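Local coordinates for capsid Protein (Unidentified, PDB 4DMI) that probably forms part of a phage capsid, as a beta-rich subunit that assembles into a pentamer, at residues B[91-104]-B[116-130]. Sequence-based numbering, arbitrary orientation.
Sequences LSSRDEASGAIAVI and ANNRIVSPDGTTAVQ
This contact is a strand that switches neighbours at one end of a mixed beta sheet: strand 112-121 leaves its hairpin partner, strand 102-107, and Arg119 pairs in parallel with Arg94 at the end of strand 83-95. Near the start of 116-130 the pairing is antiparallel: Ile104 N donates to Ala116 O. Beyond the switch, Arg94 N donates to Asn118 O, and Val121 N donates to Arg94 O at 3.1 Å. The register shifts by one between Arg94 and Asp95, a beta bulge, and Glu96 N then donates to Val121 O.

The amide of Asn118 links both arms of 91-104. CG sits between the backbone N and the carbonyl carbon (chi1 73°), which turns the amide toward 91-104. ND2 gives one N-H to Ser92 O and the other to Ala100 O, each at 3.1 Å and both near the amide plane. The bond to Ala100 is almost straight (179°). OD1 takes the N-H of Ala102 at 2.9 Å, but from above the carbonyl plane. Three bonds to backbone atoms therefore fix the rotation of this buried amide. The CD1 branch of Leu91 lies against the backbone of Ala116 and Asn117, and touches Ala116 CB at 3.9 Å.

Neighbouring subunits of the pentamer reach this contact. Arg94 NH1 bonds Ser122 OG of one neighbouring subunit and forms a salt bridge with Glu156 of its own chain. Glu96 OE2 pairs with Arg158 of another neighbouring subunit. A water donates to both Glu96 O and Arg119 O.

The Arg119 chain bends at chi3 (-66°) and lays its guanidinium flat against Ile101. Ile101 CG1 sits over the centre of one face, 3.5 Å from Arg119 CZ, while Arg119 NH1 donates near the guanidinium plane to Ser98 O at 2.9 Å.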
# COMPACT_ATOMS: atom_id res chain seq x y z
N LEU B 91 -8.30 17.49 -8.39
CA LEU B 91 -8.22 18.81 -9.01
C LEU B 91 -8.68 18.69 -10.45
O LEU B 91 -8.50 17.66 -11.09
CB LEU B 91 -6.77 19.28 -9.05
CG LEU B 91 -5.91 19.10 -7.79
CD1 LEU B 91 -4.45 19.39 -8.12
CD2 LEU B 91 -6.42 20.04 -6.69
N SER B 92 -9.21 19.78 -11.00
CA SER B 92 -9.49 19.84 -12.43
C SER B 92 -8.21 19.99 -13.24
O SER B 92 -7.57 21.03 -13.17
CB SER B 92 -10.33 21.09 -12.74
OG SER B 92 -11.56 21.12 -12.02
N SER B 93 -7.85 18.99 -14.05
CA SER B 93 -6.63 19.16 -14.85
C SER B 93 -6.78 20.28 -15.87
O SER B 93 -7.86 20.53 -16.41
CB SER B 93 -6.20 17.87 -15.56
OG SER B 93 -6.97 17.64 -16.74
N ARG B 94 -5.66 20.97 -16.12
CA ARG B 94 -5.57 21.93 -17.21
C ARG B 94 -4.23 21.77 -17.91
O ARG B 94 -3.31 21.12 -17.38
CB ARG B 94 -5.74 23.37 -16.71
CG ARG B 94 -7.09 23.69 -16.07
CD ARG B 94 -8.23 23.69 -17.09
NE ARG B 94 -8.06 24.76 -18.07
CZ ARG B 94 -8.99 25.65 -18.37
NH1 ARG B 94 -10.17 25.63 -17.77
NH2 ARG B 94 -8.73 26.59 -19.28
N ASP B 95 -4.13 22.35 -19.10
CA ASP B 95 -2.87 22.46 -19.84
C ASP B 95 -1.81 23.13 -18.97
O ASP B 95 -2.12 23.99 -18.16
CB ASP B 95 -3.12 23.32 -21.09
CG ASP B 95 -1.95 23.32 -22.05
OD1 ASP B 95 -0.79 23.52 -21.62
OD2 ASP B 95 -2.21 23.14 -23.26
N GLU B 96 -0.55 22.74 -19.16
CA GLU B 96 0.53 23.33 -18.37
C GLU B 96 0.68 24.83 -18.59
O GLU B 96 1.19 25.54 -17.72
CB GLU B 96 1.85 22.59 -18.60
CG GLU B 96 2.34 22.60 -20.03
CD GLU B 96 3.12 23.86 -20.39
OE1 GLU B 96 3.17 24.22 -21.59
OE2 GLU B 96 3.67 24.51 -19.47
N ALA B 97 0.21 25.33 -19.74
CA ALA B 97 0.29 26.75 -20.04
C ALA B 97 -0.98 27.51 -19.65
O ALA B 97 -1.11 28.69 -19.92
CB ALA B 97 0.60 26.97 -21.52
N SER B 98 -1.92 26.82 -19.00
CA SER B 98 -3.18 27.44 -18.61
C SER B 98 -2.97 28.49 -17.53
O SER B 98 -2.00 28.42 -16.78
CB SER B 98 -4.14 26.37 -18.08
OG SER B 98 -5.41 26.93 -17.78
N GLY B 99 -3.88 29.45 -17.46
CA GLY B 99 -3.92 30.38 -16.35
C GLY B 99 -4.87 29.96 -15.24
O GLY B 99 -4.99 30.65 -14.23
N ALA B 100 -5.54 28.82 -15.42
CA ALA B 100 -6.55 28.35 -14.47
C ALA B 100 -5.94 27.40 -13.45
O ALA B 100 -5.57 26.27 -13.78
CB ALA B 100 -7.72 27.68 -15.21
N ILE B 101 -5.83 27.88 -12.21
CA ILE B 101 -5.10 27.19 -11.15
C ILE B 101 -6.06 26.56 -10.15
O ILE B 101 -6.97 27.23 -9.66
CB ILE B 101 -4.21 28.19 -10.40
CG1 ILE B 101 -3.19 28.79 -11.36
CG2 ILE B 101 -3.54 27.52 -9.19
CD1 ILE B 101 -2.34 29.91 -10.75
N ALA B 102 -5.85 25.28 -9.85
CA ALA B 102 -6.59 24.56 -8.81
C ALA B 102 -5.59 23.73 -8.04
O ALA B 102 -5.01 22.77 -8.58
CB ALA B 102 -7.65 23.68 -9.43
N VAL B 103 -5.34 24.10 -6.79
CA VAL B 103 -4.26 23.48 -6.02
C VAL B 103 -4.62 23.20 -4.58
O VAL B 103 -5.56 23.80 -4.03
CB VAL B 103 -2.97 24.36 -6.02
CG1 VAL B 103 -2.39 24.51 -7.43
CG2 VAL B 103 -3.24 25.73 -5.40
N ILE B 104 -3.89 22.28 -3.98
CA ILE B 104 -3.81 22.17 -2.53
C ILE B 104 -2.47 22.76 -2.16
O ILE B 104 -1.45 22.44 -2.75
CB ILE B 104 -3.84 20.69 -2.07
CG1 ILE B 104 -5.20 20.06 -2.40
CG2 ILE B 104 -3.54 20.59 -0.57
CD1 ILE B 104 -6.35 20.51 -1.47
N ALA B 116 -0.41 19.69 -4.36
CA ALA B 116 -1.10 19.04 -5.47
C ALA B 116 -1.36 20.09 -6.54
O ALA B 116 -1.96 21.13 -6.25
CB ALA B 116 -2.41 18.40 -5.00
N ASN B 117 -0.89 19.83 -7.76
CA ASN B 117 -0.88 20.81 -8.85
C ASN B 117 -1.71 20.33 -10.05
O ASN B 117 -1.59 19.17 -10.47
CB ASN B 117 0.58 21.05 -9.26
CG ASN B 117 0.77 22.30 -10.10
OD1 ASN B 117 -0.14 22.75 -10.82
ND2 ASN B 117 1.97 22.87 -10.03
N ASN B 118 -2.57 21.20 -10.59
CA ASN B 118 -3.46 20.79 -11.68
C ASN B 118 -2.96 21.05 -13.10
O ASN B 118 -3.51 20.50 -14.06
CB ASN B 118 -4.82 21.48 -11.55
CG ASN B 118 -4.76 22.95 -11.91
OD1 ASN B 118 -3.91 23.70 -11.40
ND2 ASN B 118 -5.63 23.36 -12.82
N ARG B 119 -1.95 21.92 -13.25
CA ARG B 119 -1.58 22.40 -14.58
C ARG B 119 -0.47 21.53 -15.15
O ARG B 119 0.71 21.89 -15.15
CB ARG B 119 -1.17 23.89 -14.53
CG ARG B 119 -2.35 24.82 -14.26
CD ARG B 119 -1.95 26.28 -14.38
NE ARG B 119 -1.00 26.68 -13.34
CZ ARG B 119 -0.44 27.88 -13.26
NH1 ARG B 119 -0.73 28.81 -14.17
NH2 ARG B 119 0.40 28.15 -12.27
N ILE B 120 -0.88 20.38 -15.67
CA ILE B 120 0.05 19.29 -15.96
C ILE B 120 -0.07 18.73 -17.38
O ILE B 120 0.87 18.09 -17.85
CB ILE B 120 -0.14 18.17 -14.90
CG1 ILE B 120 0.90 17.05 -15.01
CG2 ILE B 120 -1.55 17.56 -14.99
CD1 ILE B 120 2.33 17.52 -14.86
N VAL B 121 -1.18 18.94 -18.08
CA VAL B 121 -1.30 18.24 -19.36
C VAL B 121 -0.63 18.98 -20.52
O VAL B 121 -0.51 20.21 -20.51
CB VAL B 121 -2.75 17.78 -19.71
CG1 VAL B 121 -3.44 17.15 -18.49
CG2 VAL B 121 -3.57 18.90 -20.26
N SER B 122 -0.15 18.21 -21.49
CA SER B 122 0.59 18.75 -22.63
C SER B 122 0.03 18.20 -23.93
O SER B 122 0.59 17.28 -24.52
CB SER B 122 2.06 18.33 -22.52
OG SER B 122 2.82 18.98 -23.53
N PRO B 123 -1.10 18.76 -24.38
CA PRO B 123 -1.72 18.29 -25.62
C PRO B 123 -0.87 18.62 -26.84
O PRO B 123 -0.08 19.56 -26.81
CB PRO B 123 -3.03 19.08 -25.66
CG PRO B 123 -2.72 20.36 -24.92
CD PRO B 123 -1.79 19.93 -23.81
N ASP B 124 -1.01 17.83 -27.90
CA ASP B 124 -0.30 18.13 -29.14
C ASP B 124 -1.24 17.95 -30.32
O ASP B 124 -2.02 17.01 -30.35
CB ASP B 124 0.92 17.22 -29.30
CG ASP B 124 1.73 17.56 -30.54
OD1 ASP B 124 1.99 18.76 -30.78
OD2 ASP B 124 2.08 16.63 -31.29
N GLY B 125 -1.17 18.87 -31.28
CA GLY B 125 -1.95 18.73 -32.50
C GLY B 125 -3.41 19.12 -32.36
O GLY B 125 -4.23 18.78 -33.21
N THR B 126 -3.74 19.83 -31.29
CA THR B 126 -5.12 20.22 -31.05
C THR B 126 -5.21 21.34 -30.02
O THR B 126 -4.41 21.41 -29.09
CB THR B 126 -5.97 19.02 -30.57
OG1 THR B 126 -7.33 19.44 -30.38
CG2 THR B 126 -5.43 18.45 -29.27
N THR B 127 -6.19 22.22 -30.20
CA THR B 127 -6.51 23.23 -29.20
C THR B 127 -7.72 22.84 -28.36
O THR B 127 -8.14 23.58 -27.46
CB THR B 127 -6.76 24.62 -29.84
OG1 THR B 127 -7.82 24.52 -30.80
CG2 THR B 127 -5.50 25.12 -30.52
N ALA B 128 -8.29 21.68 -28.66
CA ALA B 128 -9.38 21.14 -27.86
C ALA B 128 -8.77 20.25 -26.79
O ALA B 128 -8.36 19.13 -27.08
CB ALA B 128 -10.33 20.34 -28.73
N VAL B 129 -8.71 20.75 -25.56
CA VAL B 129 -7.96 20.10 -24.49
C VAL B 129 -8.88 19.43 -23.49
O VAL B 129 -9.54 20.11 -22.69
CB VAL B 129 -7.06 21.10 -23.75
CG1 VAL B 129 -6.13 20.37 -22.78
CG2 VAL B 129 -6.26 21.91 -24.75
N GLN B 130 -8.91 18.10 -23.52
CA GLN B 130 -9.69 17.34 -22.56
C GLN B 130 -9.05 17.39 -21.19
O GLN B 130 -7.82 17.52 -21.06
CB GLN B 130 -9.86 15.89 -23.00
CG GLN B 130 -10.58 15.73 -24.34
CD GLN B 130 -12.03 16.20 -24.29
OE1 GLN B 130 -12.70 16.06 -23.26
NE2 GLN B 130 -12.50 16.79 -25.38
O HOH W 1 -6.73 19.22 -19.08
O HOH W 2 2.15 24.28 -15.39